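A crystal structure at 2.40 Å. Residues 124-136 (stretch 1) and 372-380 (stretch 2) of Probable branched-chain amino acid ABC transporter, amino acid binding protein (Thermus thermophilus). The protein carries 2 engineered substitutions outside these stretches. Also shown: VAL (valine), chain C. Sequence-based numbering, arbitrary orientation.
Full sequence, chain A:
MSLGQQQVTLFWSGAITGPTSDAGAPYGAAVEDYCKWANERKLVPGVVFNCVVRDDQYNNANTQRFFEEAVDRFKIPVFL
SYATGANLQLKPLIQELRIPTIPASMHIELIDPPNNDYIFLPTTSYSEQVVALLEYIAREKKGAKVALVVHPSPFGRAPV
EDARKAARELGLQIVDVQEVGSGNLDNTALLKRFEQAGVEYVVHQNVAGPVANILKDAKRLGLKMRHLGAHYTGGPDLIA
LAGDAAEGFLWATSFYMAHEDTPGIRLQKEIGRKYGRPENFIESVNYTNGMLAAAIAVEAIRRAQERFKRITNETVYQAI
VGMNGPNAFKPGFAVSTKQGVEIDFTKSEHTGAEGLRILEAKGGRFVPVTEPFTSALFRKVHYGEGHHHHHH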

# COMPACT_ATOMS: atom_id res chain seq x y z
N THR A 124 14.33 1.45 -21.07
CA THR A 124 13.49 1.25 -22.25
C THR A 124 12.01 1.58 -22.02
O THR A 124 11.52 1.56 -20.89
CB THR A 124 13.58 -0.19 -22.77
OG1 THR A 124 13.15 -1.11 -21.74
CG2 THR A 124 15.02 -0.49 -23.24
N SER A 125 11.31 1.87 -23.11
CA SER A 125 9.94 2.34 -23.02
C SER A 125 9.00 1.13 -23.01
O SER A 125 9.44 0.02 -23.37
CB SER A 125 9.64 3.25 -24.20
OG SER A 125 9.64 2.54 -25.43
N TYR A 126 7.74 1.35 -22.63
CA TYR A 126 6.70 0.32 -22.72
C TYR A 126 6.59 -0.20 -24.14
O TYR A 126 6.48 -1.41 -24.35
CB TYR A 126 5.30 0.85 -22.29
CG TYR A 126 5.25 1.40 -20.87
CD1 TYR A 126 5.79 0.68 -19.83
CD2 TYR A 126 4.64 2.66 -20.58
CE1 TYR A 126 5.74 1.13 -18.58
CE2 TYR A 126 4.61 3.13 -19.29
CZ TYR A 126 5.18 2.34 -18.31
OH TYR A 126 5.22 2.67 -17.01
N SER A 127 6.59 0.71 -25.10
CA SER A 127 6.57 0.36 -26.53
C SER A 127 7.68 -0.58 -27.01
O SER A 127 7.40 -1.60 -27.65
CB SER A 127 6.56 1.63 -27.38
OG SER A 127 5.36 2.31 -27.15
N GLU A 128 8.94 -0.25 -26.72
CA GLU A 128 10.04 -1.13 -27.11
C GLU A 128 9.86 -2.52 -26.49
O GLU A 128 10.04 -3.53 -27.17
CB GLU A 128 11.41 -0.53 -26.70
CG GLU A 128 12.60 -1.28 -27.26
CD GLU A 128 13.86 -0.44 -27.47
OE1 GLU A 128 13.99 0.71 -26.94
OE2 GLU A 128 14.73 -0.93 -28.19
N GLN A 129 9.54 -2.54 -25.21
CA GLN A 129 9.26 -3.76 -24.44
C GLN A 129 8.20 -4.58 -25.14
O GLN A 129 8.42 -5.75 -25.42
CB GLN A 129 8.81 -3.38 -22.97
CG GLN A 129 9.96 -2.81 -22.16
CD GLN A 129 9.52 -2.13 -20.89
OE1 GLN A 129 8.43 -2.34 -20.36
NE2 GLN A 129 10.37 -1.27 -20.41
N VAL A 130 7.07 -3.99 -25.43
CA VAL A 130 5.99 -4.68 -26.05
C VAL A 130 6.32 -5.19 -27.47
O VAL A 130 6.05 -6.30 -27.77
CB VAL A 130 4.64 -3.90 -26.01
CG1 VAL A 130 3.71 -4.41 -26.95
CG2 VAL A 130 4.06 -3.93 -24.72
N VAL A 131 6.94 -4.35 -28.28
CA VAL A 131 7.47 -4.73 -29.57
C VAL A 131 8.55 -5.83 -29.46
O VAL A 131 8.61 -6.69 -30.26
CB VAL A 131 7.97 -3.49 -30.37
CG1 VAL A 131 8.61 -3.85 -31.60
CG2 VAL A 131 6.93 -2.53 -30.58
N ALA A 132 9.38 -5.77 -28.45
CA ALA A 132 10.35 -6.80 -28.27
C ALA A 132 9.69 -8.15 -28.01
O ALA A 132 10.08 -9.12 -28.59
CB ALA A 132 11.36 -6.45 -27.20
N LEU A 133 8.72 -8.16 -27.15
CA LEU A 133 7.87 -9.33 -26.93
C LEU A 133 7.15 -9.86 -28.21
O LEU A 133 7.06 -11.08 -28.43
CB LEU A 133 6.80 -9.01 -25.87
CG LEU A 133 7.34 -8.81 -24.45
CD1 LEU A 133 6.30 -8.20 -23.60
CD2 LEU A 133 7.93 -10.12 -23.84
N LEU A 134 6.60 -8.96 -29.01
CA LEU A 134 5.95 -9.38 -30.24
C LEU A 134 6.95 -10.00 -31.17
O LEU A 134 6.59 -10.96 -31.86
CB LEU A 134 5.25 -8.24 -30.97
CG LEU A 134 4.04 -7.63 -30.24
CD1 LEU A 134 3.54 -6.38 -30.96
CD2 LEU A 134 2.91 -8.62 -30.08
N GLU A 135 8.19 -9.49 -31.18
CA GLU A 135 9.19 -10.05 -32.04
C GLU A 135 9.41 -11.48 -31.58
O GLU A 135 9.38 -12.42 -32.37
CB GLU A 135 10.50 -9.29 -31.94
CG GLU A 135 10.58 -8.08 -32.85
CD GLU A 135 12.03 -7.53 -32.98
OE1 GLU A 135 12.30 -6.50 -32.28
OE2 GLU A 135 12.86 -8.13 -33.76
N TYR A 136 9.57 -11.63 -30.28
CA TYR A 136 9.76 -12.93 -29.69
C TYR A 136 8.56 -13.85 -30.07
O TYR A 136 8.77 -14.99 -30.45
CB TYR A 136 9.91 -12.78 -28.18
CG TYR A 136 10.19 -14.07 -27.49
CD1 TYR A 136 11.48 -14.41 -27.13
CD2 TYR A 136 9.18 -14.98 -27.25
CE1 TYR A 136 11.76 -15.64 -26.53
CE2 TYR A 136 9.44 -16.20 -26.64
CZ TYR A 136 10.72 -16.51 -26.29
OH TYR A 136 10.99 -17.68 -25.69
N PRO A 372 21.20 -8.81 -23.53
CA PRO A 372 20.61 -7.47 -23.68
C PRO A 372 20.52 -7.10 -25.15
O PRO A 372 21.46 -7.40 -25.87
CB PRO A 372 21.61 -6.58 -22.97
CG PRO A 372 22.20 -7.51 -21.87
CD PRO A 372 22.33 -8.81 -22.57
N PHE A 373 19.40 -6.51 -25.59
CA PHE A 373 19.25 -6.06 -26.96
C PHE A 373 18.33 -4.82 -27.08
O PHE A 373 17.56 -4.53 -26.16
CB PHE A 373 18.79 -7.23 -27.87
CG PHE A 373 17.33 -7.68 -27.65
CD1 PHE A 373 16.34 -7.26 -28.54
CD2 PHE A 373 16.97 -8.53 -26.58
CE1 PHE A 373 14.98 -7.64 -28.36
CE2 PHE A 373 15.62 -8.92 -26.35
CZ PHE A 373 14.62 -8.46 -27.25
N THR A 374 18.46 -4.08 -28.18
CA THR A 374 17.56 -2.98 -28.53
C THR A 374 16.71 -3.42 -29.69
O THR A 374 17.15 -4.26 -30.50
CB THR A 374 18.29 -1.67 -28.92
OG1 THR A 374 19.07 -1.88 -30.11
CG2 THR A 374 19.20 -1.17 -27.77
N SER A 375 15.49 -2.92 -29.79
CA SER A 375 14.60 -3.32 -30.90
C SER A 375 14.63 -2.33 -32.07
O SER A 375 14.06 -1.26 -31.99
CB SER A 375 13.15 -3.52 -30.43
OG SER A 375 12.31 -3.71 -31.57
N ALA A 376 15.29 -2.69 -33.17
CA ALA A 376 15.22 -1.85 -34.36
C ALA A 376 13.78 -1.77 -34.90
O ALA A 376 13.34 -0.69 -35.36
CB ALA A 376 16.18 -2.36 -35.41
N LEU A 377 13.03 -2.88 -34.84
CA LEU A 377 11.60 -2.82 -35.19
C LEU A 377 10.82 -1.68 -34.46
O LEU A 377 10.07 -0.90 -35.08
CB LEU A 377 10.91 -4.15 -34.93
CG LEU A 377 9.42 -4.21 -35.33
CD1 LEU A 377 9.20 -3.70 -36.76
CD2 LEU A 377 8.86 -5.64 -35.23
N PHE A 378 10.98 -1.59 -33.15
CA PHE A 378 10.44 -0.47 -32.40
C PHE A 378 10.79 0.87 -33.03
O PHE A 378 9.94 1.77 -33.13
CB PHE A 378 10.90 -0.48 -30.94
CG PHE A 378 10.77 0.86 -30.26
CD1 PHE A 378 9.52 1.40 -30.02
CD2 PHE A 378 11.88 1.58 -29.89
CE1 PHE A 378 9.38 2.66 -29.41
CE2 PHE A 378 11.74 2.81 -29.27
CZ PHE A 378 10.49 3.36 -29.05
N ARG A 379 12.05 1.04 -33.42
CA ARG A 379 12.41 2.33 -33.99
C ARG A 379 11.76 2.55 -35.36
O ARG A 379 11.28 3.65 -35.62
CB ARG A 379 13.92 2.56 -33.99
CG ARG A 379 14.53 2.66 -32.64
CD ARG A 379 15.98 2.29 -32.69
NE ARG A 379 16.68 2.50 -31.41
CZ ARG A 379 16.45 1.83 -30.26
NH1 ARG A 379 15.54 0.87 -30.18
NH2 ARG A 379 17.18 2.10 -29.19
N LYS A 380 11.69 1.52 -36.22
CA LYS A 380 10.95 1.73 -37.47
C LYS A 380 9.48 2.12 -37.27
O LYS A 380 9.05 3.11 -37.81
CB LYS A 380 11.11 0.63 -38.54
CG LYS A 380 10.85 -0.78 -38.09
CD LYS A 380 12.19 -1.64 -37.83
CE LYS A 380 12.76 -2.42 -39.09
NZ LYS A 380 13.36 -3.75 -38.80
N VAL C . 2.42 2.42 -13.33
CA VAL C . 3.30 3.27 -14.23
C VAL C . 4.14 4.26 -13.51
O VAL C . 5.26 3.87 -13.23
CB VAL C . 2.52 4.08 -15.24
CG1 VAL C . 1.71 5.11 -14.63
CG2 VAL C . 3.45 4.68 -16.10

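Two helix starts meet here, their axes 8.9 Å apart at closest approach and their directions 120° apart, and the contact is built around one large bump. Phe-378 points its CB toward the first helix and lays its ring against that helix's first turn: Glu-128 CB sits over the ring face, 4.0 Å from the ring centroid of Phe-378, while Ser-127 CB approaches Phe-378 CE1 at 3.6 Å and Ser-125 OG lies 3.8 Å from Phe-378 CZ. Both serines are small, and the ring packs closely against them.

Glu-128, in a t rotamer, carries its buried carboxylate past the ring. There Glu-128 OE2 accepts from Ser-375 N at 2.7 Å and from Arg-379 NH1 at 2.8 Å, the latter a salt bridge, so the buried charge is answered by both a backbone donor and a guanidinium.

One helical turn on, Val-131 packs its CG1 into a corner formed by Ser-375, Leu-377 and the backbone of Phe-378, 3.7 Å from Ser-375 OG, 3.8 Å from Leu-377 CG and 3.6 Å from Phe-378 N. Ala-132 is short enough to let Phe-373 CZ come within 3.8 Å of its CB.

Ser-375 does double duty: its OG caps its own helix by accepting from Phe-378 N at 3.0 Å and donates to Glu-135 OE1 at 2.9 Å. The rule is an aromatic bump seated on two serines and the aliphatic part of a glutamate, whose carboxylate is paired beyond the ring, with a second polar pair farther along the helix.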